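Local coordinates for protein serine acetyltransferase (Entamoeba histolytica, PDB 3Q1X) that probably transfers an acetyl group from acetyl-CoA to the hydroxyl of L-serine, making the O-acetylserine used in cysteine biosynthesis, at residues Lys173-Ile178 with Ile192-Arg197; Gly205-Gln210 with Lys237-Ile242; Gly245-Ile250 with Asp261-Val266. One frame throughout, in Å; residues are numbered along the deposited sequence.

Contact 1: residues Lys173-Ile178 with Ile192-Arg197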
loop_
_atom_site.group_PDB
_atom_site.type_symbol
_atom_site.label_atom_id
_atom_site.label_comp_id
_atom_site.label_asym_id
_atom_site.label_seq_id
_atom_site.Cartn_x
_atom_site.Cartn_y
_atom_site.Cartn_z
ATOM N N LYS A 173 5.900 23.271 2.891
ATOM C CA LYS A 173 6.526 23.939 4.023
ATOM C C LYS A 173 6.528 23.054 5.273
ATOM O O LYS A 173 6.092 21.903 5.214
ATOM C CB LYS A 173 5.865 25.297 4.284
ATOM C CG LYS A 173 6.083 26.286 3.133
ATOM C CD LYS A 173 5.769 27.715 3.541
ATOM C CE LYS A 173 6.146 28.691 2.434
ATOM N NZ LYS A 173 5.095 29.741 2.231
ATOM N N GLY A 174 7.037 23.590 6.384
ATOM C CA GLY A 174 7.218 22.825 7.617
ATOM C C GLY A 174 5.968 22.600 8.444
ATOM O O GLY A 174 4.871 22.995 8.056
ATOM N N HIS A 175 6.153 21.983 9.608
ATOM C CA HIS A 175 5.056 21.555 10.473
ATOM C C HIS A 175 3.993 20.790 9.682
ATOM O O HIS A 175 2.792 21.021 9.843
ATOM C CB HIS A 175 4.430 22.752 11.215
ATOM C CG HIS A 175 5.379 23.472 12.121
ATOM N ND1 HIS A 175 5.507 23.170 13.459
ATOM C CD2 HIS A 175 6.243 24.484 11.880
ATOM C CE1 HIS A 175 6.406 23.968 14.006
ATOM N NE2 HIS A 175 6.872 24.772 13.068
ATOM N N PHE A 176 4.457 19.887 8.827
ATOM C CA PHE A 176 3.602 19.148 7.925
ATOM C C PHE A 176 3.273 17.785 8.523
ATOM O O PHE A 176 4.152 17.098 9.053
ATOM C CB PHE A 176 4.285 19.002 6.559
ATOM C CG PHE A 176 3.448 18.303 5.525
ATOM C CD1 PHE A 176 2.198 18.792 5.162
ATOM C CD2 PHE A 176 3.915 17.155 4.914
ATOM C CE1 PHE A 176 1.420 18.133 4.201
ATOM C CE2 PHE A 176 3.150 16.487 3.941
ATOM C CZ PHE A 176 1.897 16.981 3.588
ATOM N N PHE A 177 2.005 17.401 8.442
ATOM C CA PHE A 177 1.561 16.111 8.979
ATOM C C PHE A 177 0.522 15.426 8.108
ATOM O O PHE A 177 -0.550 15.978 7.849
ATOM C CB PHE A 177 1.029 16.285 10.405
ATOM C CG PHE A 177 0.544 15.001 11.057
ATOM C CD1 PHE A 177 1.296 13.821 11.002
ATOM C CD2 PHE A 177 -0.644 14.998 11.782
ATOM C CE1 PHE A 177 0.843 12.651 11.628
ATOM C CE2 PHE A 177 -1.104 13.838 12.419
ATOM C CZ PHE A 177 -0.360 12.661 12.338
ATOM N N ILE A 178 0.852 14.215 7.656
ATOM C CA ILE A 178 -0.108 13.315 7.040
ATOM C C ILE A 178 -0.427 12.210 8.058
ATOM O O ILE A 178 0.442 11.426 8.415
ATOM C CB ILE A 178 0.425 12.677 5.727
ATOM C CG1 ILE A 178 0.697 13.747 4.663
ATOM C CG2 ILE A 178 -0.557 11.640 5.207
ATOM C CD1 ILE A 178 1.685 13.324 3.598
ATOM N N ILE A 192 2.131 23.736 -0.837
ATOM C CA ILE A 192 1.487 23.579 0.462
ATOM C C ILE A 192 2.220 24.407 1.511
ATOM O O ILE A 192 3.433 24.300 1.658
ATOM C CB ILE A 192 1.465 22.090 0.909
ATOM C CG1 ILE A 192 0.678 21.239 -0.088
ATOM C CG2 ILE A 192 0.903 21.952 2.318
ATOM C CD1 ILE A 192 0.828 19.731 0.138
ATOM N N GLY A 193 1.478 25.218 2.253
ATOM C CA GLY A 193 2.074 26.078 3.262
ATOM C C GLY A 193 2.411 25.357 4.555
ATOM O O GLY A 193 2.450 24.119 4.608
ATOM N N GLU A 194 2.654 26.146 5.598
ATOM C CA GLU A 194 3.012 25.653 6.922
ATOM C C GLU A 194 1.790 25.071 7.622
ATOM O O GLU A 194 0.660 25.480 7.346
ATOM C CB GLU A 194 3.572 26.818 7.760
ATOM C CG GLU A 194 4.446 26.431 8.945
ATOM C CD GLU A 194 5.888 26.135 8.560
ATOM O OE1 GLU A 194 6.624 25.594 9.412
ATOM O OE2 GLU A 194 6.290 26.437 7.413
ATOM N N TRP A 195 2.016 24.127 8.538
ATOM C CA TRP A 195 0.947 23.581 9.373
ATOM C C TRP A 195 -0.217 22.999 8.578
ATOM O O TRP A 195 -1.384 23.297 8.844
ATOM C CB TRP A 195 0.456 24.631 10.385
ATOM C CG TRP A 195 1.295 24.702 11.599
ATOM C CD1 TRP A 195 2.174 25.684 11.931
ATOM C CD2 TRP A 195 1.325 23.751 12.666
ATOM N NE1 TRP A 195 2.757 25.409 13.146
ATOM C CE2 TRP A 195 2.252 24.224 13.620
ATOM C CE3 TRP A 195 0.656 22.540 12.908
ATOM C CZ2 TRP A 195 2.537 23.525 14.799
ATOM C CZ3 TRP A 195 0.940 21.842 14.084
ATOM C CH2 TRP A 195 1.871 22.341 15.013
ATOM N N CYS A 196 0.105 22.174 7.590
ATOM C CA CYS A 196 -0.920 21.464 6.844
ATOM C C CYS A 196 -1.107 20.099 7.474
ATOM O O CYS A 196 -0.136 19.378 7.725
ATOM C CB CYS A 196 -0.556 21.339 5.367
ATOM S SG CYS A 196 -1.903 20.722 4.350
ATOM N N ARG A 197 -2.358 19.774 7.774
ATOM C CA ARG A 197 -2.717 18.481 8.332
ATOM C C ARG A 197 -3.590 17.744 7.329
ATOM O O ARG A 197 -4.668 18.219 6.974
ATOM C CB ARG A 197 -3.465 18.660 9.654
ATOM C CG ARG A 197 -3.708 17.376 10.422
ATOM C CD ARG A 197 -4.382 17.678 11.751
ATOM N NE ARG A 197 -3.544 18.514 12.611
ATOM C CZ ARG A 197 -3.950 19.109 13.727
ATOM N NH1 ARG A 197 -5.209 18.992 14.142
ATOM N NH2 ARG A 197 -3.093 19.837 14.426
HETATM O O HOH W 1 2.671 21.866 6.356
HETATM O O HOH W 2 0.332 19.887 10.441
#
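His-175 and Trp-195 lie ring over ring where two successive coils of a left-handed parallel beta helix turn a corner. The imidazole and the five-membered ring of the indole form an offset stack, with centroids 4.2 Å apart and planes 17° apart. CB of His-175 also sits over the same indole ring, 3.5 Å from its centroid, as a CH-pi contact. A second group of contacts is mostly apolar, from Phe-176 to Cys-196 and Ile-192. CD1 of Phe-176 lies 3.8 Å from CB of Cys-196, which is at the edge of the phenyl ring. The ring also reaches CG2 of Ile-192.

Backbone bonds tie the coils together. Lys-173 N donates to Ile-192 O, Trp-195 N to Gly-174 O, and Phe-177 N to Cys-196 O (3.0 Å). Glu-194 adds a side-chain bond. The bend of its chain at chi2 (82°) brings the carboxylate back over the Gly-174 backbone, with Glu-194 CD 3.3 Å from Gly-174 O. Glu-194 OE2 then accepts a weak bond from Gly-174 N at 3.1 Å.

Water 1 bridges the two backbones at the corner. It donates to Gly-174 O and Gly-193 O, and accepts from Cys-196 N. Water 2 donates to His-175 O and, weakly, to Cys-196 O.

Beyond the two segments, Trp-195 stacks on Tyr-229 of the next coil. Arg-197 NH1 bonds to His-208 O of the second subunit.

Gly-174 O is thus gripped twice, by Trp-195 N and by water 1. Cys-196 N gives its hydrogen to the same water, so ordered water completes the backbone bonding here.

Contact 2: residues Gly205-Gln210 with Lys237-Ile242. With SER (serine), chain B.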
loop_
_atom_site.group_PDB
_atom_site.type_symbol
_atom_site.label_atom_id
_atom_site.label_comp_id
_atom_site.label_asym_id
_atom_site.label_seq_id
_atom_site.Cartn_x
_atom_site.Cartn_y
_atom_site.Cartn_z
ATOM N N GLY A 205 -4.395 17.465 -6.262
ATOM C CA GLY A 205 -3.964 17.032 -7.581
ATOM C C GLY A 205 -4.791 17.528 -8.740
ATOM O O GLY A 205 -5.276 18.657 -8.732
ATOM N N ALA A 206 -4.923 16.667 -9.747
ATOM C CA ALA A 206 -5.620 17.000 -10.975
ATOM C C ALA A 206 -6.205 15.750 -11.617
ATOM O O ALA A 206 -5.735 14.638 -11.367
ATOM C CB ALA A 206 -4.666 17.704 -11.948
ATOM N N MET A 207 -7.235 15.950 -12.437
ATOM C CA MET A 207 -7.798 14.900 -13.282
ATOM C C MET A 207 -7.755 15.349 -14.721
ATOM O O MET A 207 -7.929 16.533 -15.006
ATOM C CB MET A 207 -9.260 14.661 -12.947
ATOM C CG MET A 207 -9.521 14.040 -11.627
ATOM S SD MET A 207 -11.263 13.639 -11.572
ATOM C CE MET A 207 -12.063 15.238 -11.774
ATOM N N HIS A 208 -7.566 14.405 -15.636
ATOM C CA HIS A 208 -7.557 14.745 -17.045
ATOM C C HIS A 208 -8.525 13.891 -17.844
ATOM O O HIS A 208 -8.264 12.727 -18.145
ATOM C CB HIS A 208 -6.140 14.682 -17.600
ATOM C CG HIS A 208 -5.184 15.552 -16.850
ATOM N ND1 HIS A 208 -4.223 15.045 -16.004
ATOM C CD2 HIS A 208 -5.085 16.899 -16.771
ATOM C CE1 HIS A 208 -3.554 16.045 -15.456
ATOM N NE2 HIS A 208 -4.055 17.181 -15.907
ATOM N N PHE A 209 -9.662 14.492 -18.163
ATOM C CA PHE A 209 -10.653 13.834 -18.995
ATOM C C PHE A 209 -10.147 13.761 -20.423
ATOM O O PHE A 209 -9.618 14.740 -20.966
ATOM C CB PHE A 209 -11.997 14.548 -18.906
ATOM C CG PHE A 209 -12.584 14.536 -17.530
ATOM C CD1 PHE A 209 -13.068 13.356 -16.978
ATOM C CD2 PHE A 209 -12.632 15.700 -16.774
ATOM C CE1 PHE A 209 -13.609 13.336 -15.698
ATOM C CE2 PHE A 209 -13.169 15.694 -15.491
ATOM C CZ PHE A 209 -13.664 14.508 -14.953
ATOM N N GLN A 210 -10.300 12.581 -21.015
ATOM C CA GLN A 210 -9.721 12.301 -22.315
ATOM C C GLN A 210 -10.192 13.274 -23.385
ATOM O O GLN A 210 -11.392 13.412 -23.642
ATOM C CB GLN A 210 -10.014 10.865 -22.741
ATOM C CG GLN A 210 -9.212 9.832 -21.984
ATOM C CD GLN A 210 -9.569 8.424 -22.393
ATOM O OE1 GLN A 210 -9.438 8.054 -23.563
ATOM N NE2 GLN A 210 -10.025 7.627 -21.431
ATOM N N LYS A 237 -11.175 15.557 -2.215
ATOM C CA LYS A 237 -10.514 15.616 -3.520
ATOM C C LYS A 237 -10.426 17.065 -3.978
ATOM O O LYS A 237 -11.416 17.646 -4.435
ATOM C CB LYS A 237 -11.241 14.761 -4.577
ATOM C CG LYS A 237 -11.504 13.287 -4.200
ATOM C CD LYS A 237 -10.244 12.590 -3.695
ATOM C CE LYS A 237 -10.477 11.097 -3.419
ATOM N NZ LYS A 237 -11.591 10.804 -2.476
ATOM N N VAL A 238 -9.235 17.633 -3.859
ATOM C CA VAL A 238 -8.999 19.032 -4.207
ATOM C C VAL A 238 -8.242 19.055 -5.524
ATOM O O VAL A 238 -7.085 18.627 -5.594
ATOM C CB VAL A 238 -8.220 19.766 -3.090
ATOM C CG1 VAL A 238 -8.130 21.262 -3.381
ATOM C CG2 VAL A 238 -8.888 19.528 -1.740
ATOM N N LEU A 239 -8.906 19.527 -6.578
ATOM C CA LEU A 239 -8.395 19.329 -7.925
ATOM C C LEU A 239 -8.267 20.606 -8.740
ATOM O O LEU A 239 -9.121 21.490 -8.676
ATOM C CB LEU A 239 -9.249 18.300 -8.680
ATOM C CG LEU A 239 -9.454 16.926 -8.016
ATOM C CD1 LEU A 239 -10.448 16.106 -8.789
ATOM C CD2 LEU A 239 -8.149 16.141 -7.864
ATOM N N GLY A 240 -7.187 20.684 -9.512
ATOM C CA GLY A 240 -6.992 21.773 -10.459
ATOM C C GLY A 240 -6.082 22.869 -9.947
ATOM O O GLY A 240 -5.683 22.873 -8.774
ATOM N N ASN A 241 -5.756 23.803 -10.839
ATOM C CA ASN A 241 -4.931 24.951 -10.497
ATOM C C ASN A 241 -5.777 25.966 -9.730
ATOM O O ASN A 241 -6.171 27.008 -10.263
ATOM C CB ASN A 241 -4.329 25.575 -11.766
ATOM C CG ASN A 241 -3.433 26.777 -11.468
ATOM O OD1 ASN A 241 -3.029 27.009 -10.322
ATOM N ND2 ASN A 241 -3.126 27.552 -12.506
ATOM N N ILE A 242 -6.051 25.640 -8.473
ATOM C CA ILE A 242 -6.930 26.433 -7.622
ATOM C C ILE A 242 -6.185 26.849 -6.360
ATOM O O ILE A 242 -5.167 26.249 -6.008
ATOM C CB ILE A 242 -8.221 25.656 -7.254
ATOM C CG1 ILE A 242 -7.877 24.330 -6.553
ATOM C CG2 ILE A 242 -9.092 25.440 -8.504
ATOM C CD1 ILE A 242 -9.067 23.613 -5.955
HETATM N N SER B . -0.526 12.662 -12.890
HETATM C CA SER B . -1.473 13.756 -13.262
HETATM C C SER B . -0.745 15.090 -13.345
HETATM O O SER B . 0.444 15.181 -13.046
HETATM C CB SER B . -2.619 13.840 -12.250
HETATM O OG SER B . -2.143 14.233 -10.969
HETATM O OXT SER B . -1.332 16.100 -13.712
#
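Leu-239 of one coil packs against Gly-205, Ala-206 and Met-207, where the chain leaves the coil before it. Its CB lies 4.0 Å from Gly-205 O. Its CG stands anti to the carbonyl carbon, beside the backbone N (chi1 -54°). From CG the two methyls part. CD2 rests against the Gly-205 to Ala-206 peptide, 3.7 Å from Gly-205 C and slightly farther from Ala-206 N. CD1 touches three atoms of Met-207: CG, SD and CE. Leu-239 CD1 to Met-207 CE is the closest of these, at 3.5 Å. The two side chains cross at a slant, and the methionine bends at its last torsion.

Two backbone bonds hold Gly-205 beside strand 237-239 in parallel register. Gly-205 N donates to Val-238 O, and Gly-240 N donates to Gly-205 O at 2.9 Å. CA of Leu-239 adds a CA-H...O contact to the same Gly-205 O. Gly-240, just past the end of the strand, has a positive phi at which a CB would jam against the preceding carbonyl O.

Past this pairing the chain swings out to the bound serine. Ala-206 O is 3.3 Å from CB of the ligand. CA of the ligand lies at the edge of the His-208 ring, near its plane. Arg-222, and Asp-114 and Asp-179 of the third subunit, hydrogen-bond the serine, so the pocket lies between subunits.

Leu-239 thus packs on Met-207, which sits between the two pocket residues Ala-206 and His-208. The start of the loop is held by two backbone bonds and one apolar contact.

Contact 3: residues Gly245-Ile250 with Asp261-Val266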
loop_
_atom_site.group_PDB
_atom_site.type_symbol
_atom_site.label_atom_id
_atom_site.label_comp_id
_atom_site.label_asym_id
_atom_site.label_seq_id
_atom_site.Cartn_x
_atom_site.Cartn_y
_atom_site.Cartn_z
ATOM N N GLY A 245 -7.068 29.087 0.669
ATOM C CA GLY A 245 -6.511 30.087 1.573
ATOM C C GLY A 245 -6.016 29.491 2.877
ATOM O O GLY A 245 -6.069 28.273 3.071
ATOM N N SER A 246 -5.538 30.352 3.770
ATOM C CA SER A 246 -5.062 29.920 5.079
ATOM C C SER A 246 -6.235 29.672 6.020
ATOM O O SER A 246 -7.357 30.114 5.751
ATOM C CB SER A 246 -4.087 30.942 5.677
ATOM O OG SER A 246 -2.848 30.933 4.980
ATOM N N HIS A 247 -5.975 28.948 7.108
ATOM C CA HIS A 247 -6.984 28.663 8.135
ATOM C C HIS A 247 -8.292 28.133 7.520
ATOM O O HIS A 247 -9.387 28.606 7.834
ATOM C CB HIS A 247 -7.219 29.895 9.030
ATOM C CG HIS A 247 -5.997 30.350 9.768
ATOM N ND1 HIS A 247 -5.164 31.342 9.293
ATOM C CD2 HIS A 247 -5.467 29.949 10.948
ATOM C CE1 HIS A 247 -4.172 31.527 10.145
ATOM N NE2 HIS A 247 -4.332 30.695 11.158
ATOM N N VAL A 248 -8.149 27.155 6.628
ATOM C CA VAL A 248 -9.279 26.502 5.980
ATOM C C VAL A 248 -9.438 25.083 6.533
ATOM O O VAL A 248 -8.457 24.358 6.698
ATOM C CB VAL A 248 -9.104 26.472 4.433
ATOM C CG1 VAL A 248 -10.140 25.579 3.776
ATOM C CG2 VAL A 248 -9.186 27.888 3.855
ATOM N N ARG A 249 -10.677 24.715 6.846
ATOM C CA ARG A 249 -11.022 23.358 7.258
ATOM C C ARG A 249 -11.840 22.710 6.143
ATOM O O ARG A 249 -12.853 23.264 5.705
ATOM C CB ARG A 249 -11.825 23.386 8.567
ATOM C CG ARG A 249 -11.048 23.893 9.782
ATOM C CD ARG A 249 -11.969 24.552 10.824
ATOM N NE ARG A 249 -11.303 24.745 12.116
ATOM C CZ ARG A 249 -11.758 24.301 13.288
ATOM N NH1 ARG A 249 -12.908 23.635 13.368
ATOM N NH2 ARG A 249 -11.060 24.529 14.394
ATOM N N ILE A 250 -11.388 21.553 5.663
ATOM C CA ILE A 250 -12.106 20.832 4.610
ATOM C C ILE A 250 -12.673 19.522 5.145
ATOM O O ILE A 250 -11.938 18.699 5.697
ATOM C CB ILE A 250 -11.208 20.575 3.382
ATOM C CG1 ILE A 250 -10.753 21.908 2.777
ATOM C CG2 ILE A 250 -11.951 19.744 2.335
ATOM C CD1 ILE A 250 -9.436 21.833 2.032
ATOM N N ASP A 261 -11.665 30.527 -0.073
ATOM C CA ASP A 261 -11.071 31.667 0.616
ATOM C C ASP A 261 -10.652 31.339 2.047
ATOM O O ASP A 261 -11.173 30.406 2.660
ATOM C CB ASP A 261 -12.018 32.872 0.584
ATOM C CG ASP A 261 -12.262 33.389 -0.827
ATOM O OD1 ASP A 261 -11.458 33.082 -1.740
ATOM O OD2 ASP A 261 -13.261 34.113 -1.020
ATOM N N SER A 262 -9.701 32.120 2.555
ATOM C CA SER A 262 -9.176 31.975 3.910
ATOM C C SER A 262 -10.257 32.010 4.990
ATOM O O SER A 262 -11.343 32.557 4.780
ATOM C CB SER A 262 -8.135 33.065 4.188
ATOM O OG SER A 262 -6.917 32.804 3.514
ATOM N N ASN A 263 -9.938 31.413 6.140
ATOM C CA ASN A 263 -10.800 31.407 7.331
ATOM C C ASN A 263 -12.217 30.885 7.068
ATOM O O ASN A 263 -13.212 31.596 7.253
ATOM C CB ASN A 263 -10.808 32.781 8.023
ATOM C CG ASN A 263 -9.408 33.298 8.305
ATOM O OD1 ASN A 263 -8.827 33.022 9.355
ATOM N ND2 ASN A 263 -8.853 34.043 7.357
ATOM N N GLN A 264 -12.280 29.626 6.641
ATOM C CA GLN A 264 -13.520 28.981 6.224
ATOM C C GLN A 264 -13.554 27.511 6.627
ATOM O O GLN A 264 -12.508 26.865 6.734
ATOM C CB GLN A 264 -13.666 29.061 4.701
ATOM C CG GLN A 264 -14.253 30.357 4.171
ATOM C CD GLN A 264 -14.804 30.204 2.765
ATOM O OE1 GLN A 264 -14.408 30.923 1.849
ATOM N NE2 GLN A 264 -15.720 29.254 2.587
ATOM N N THR A 265 -14.764 26.996 6.842
ATOM C CA THR A 265 -15.002 25.561 6.975
ATOM C C THR A 265 -15.945 25.128 5.860
ATOM O O THR A 265 -17.022 25.703 5.688
ATOM C CB THR A 265 -15.613 25.189 8.346
ATOM O OG1 THR A 265 -14.776 25.684 9.396
ATOM C CG2 THR A 265 -15.748 23.674 8.490
ATOM N N VAL A 266 -15.529 24.114 5.105
ATOM C CA VAL A 266 -16.309 23.610 3.978
ATOM C C VAL A 266 -16.823 22.195 4.256
ATOM O O VAL A 266 -16.059 21.321 4.673
ATOM C CB VAL A 266 -15.479 23.626 2.661
ATOM C CG1 VAL A 266 -16.336 23.219 1.468
ATOM C CG2 VAL A 266 -14.869 25.004 2.423
#
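Ser-262 reaches with its hydroxyl to the backbone of Ser-246. OG stands beside the backbone N of its own residue (chi1 -74°) and accepts from Ser-246 N at 2.8 Å, in a bond bent to 133°. The hydroxyl of Ser-246 is used differently, as its OG bonds to Asp-228 N. Ser-246 O accepts from Asn-263 N at 2.9 Å. Gln-264 N gives a longer bond to His-247 O, 3.3 Å.

These bonds join the last two modelled coils of the left-handed parallel beta helix at a corner. His-247 and Asn-263 both have positive phi there, and their side chains run side by side in the same direction. The imidazole and amide planes are 12° apart, and Asn-263 OD1 lies 3.5 Å from His-247 CB.

Past the corner the strands run parallel. Gln-264 O accepts from Arg-249 N (2.8 Å), and Arg-249 O accepts from Val-266 N (2.9 Å). Thr-265 OG1 lies 3.3 Å from Arg-249 CD, touching the aliphatic part of that chain. The guanidinium carries on to the second subunit, where NH2 bonds to Gln-210 O.

How the contacts relate
Contact 1 is a buried corner near the centre of the chain. Contact 3 is a surface corner at the other end of the same parallel sheet. The corners share part of their backbone pattern, but at one step contact 1 uses a bridging water where contact 3 has a direct bond. Contact 1 adds stacked rings and apolar side chains; contact 3 is mostly backbone bonds, with one serine hydroxyl added. Tyr-229, on a coil between them, meets a ring of each. Contact 2 is also buried but belongs to a different sheet, and its coil opens into the serine-pocket loop. Its Gln-210 bonds to Trp-195 O and Arg-249 NH2 of a neighbouring subunit, which belong to contacts 1 and 3 there.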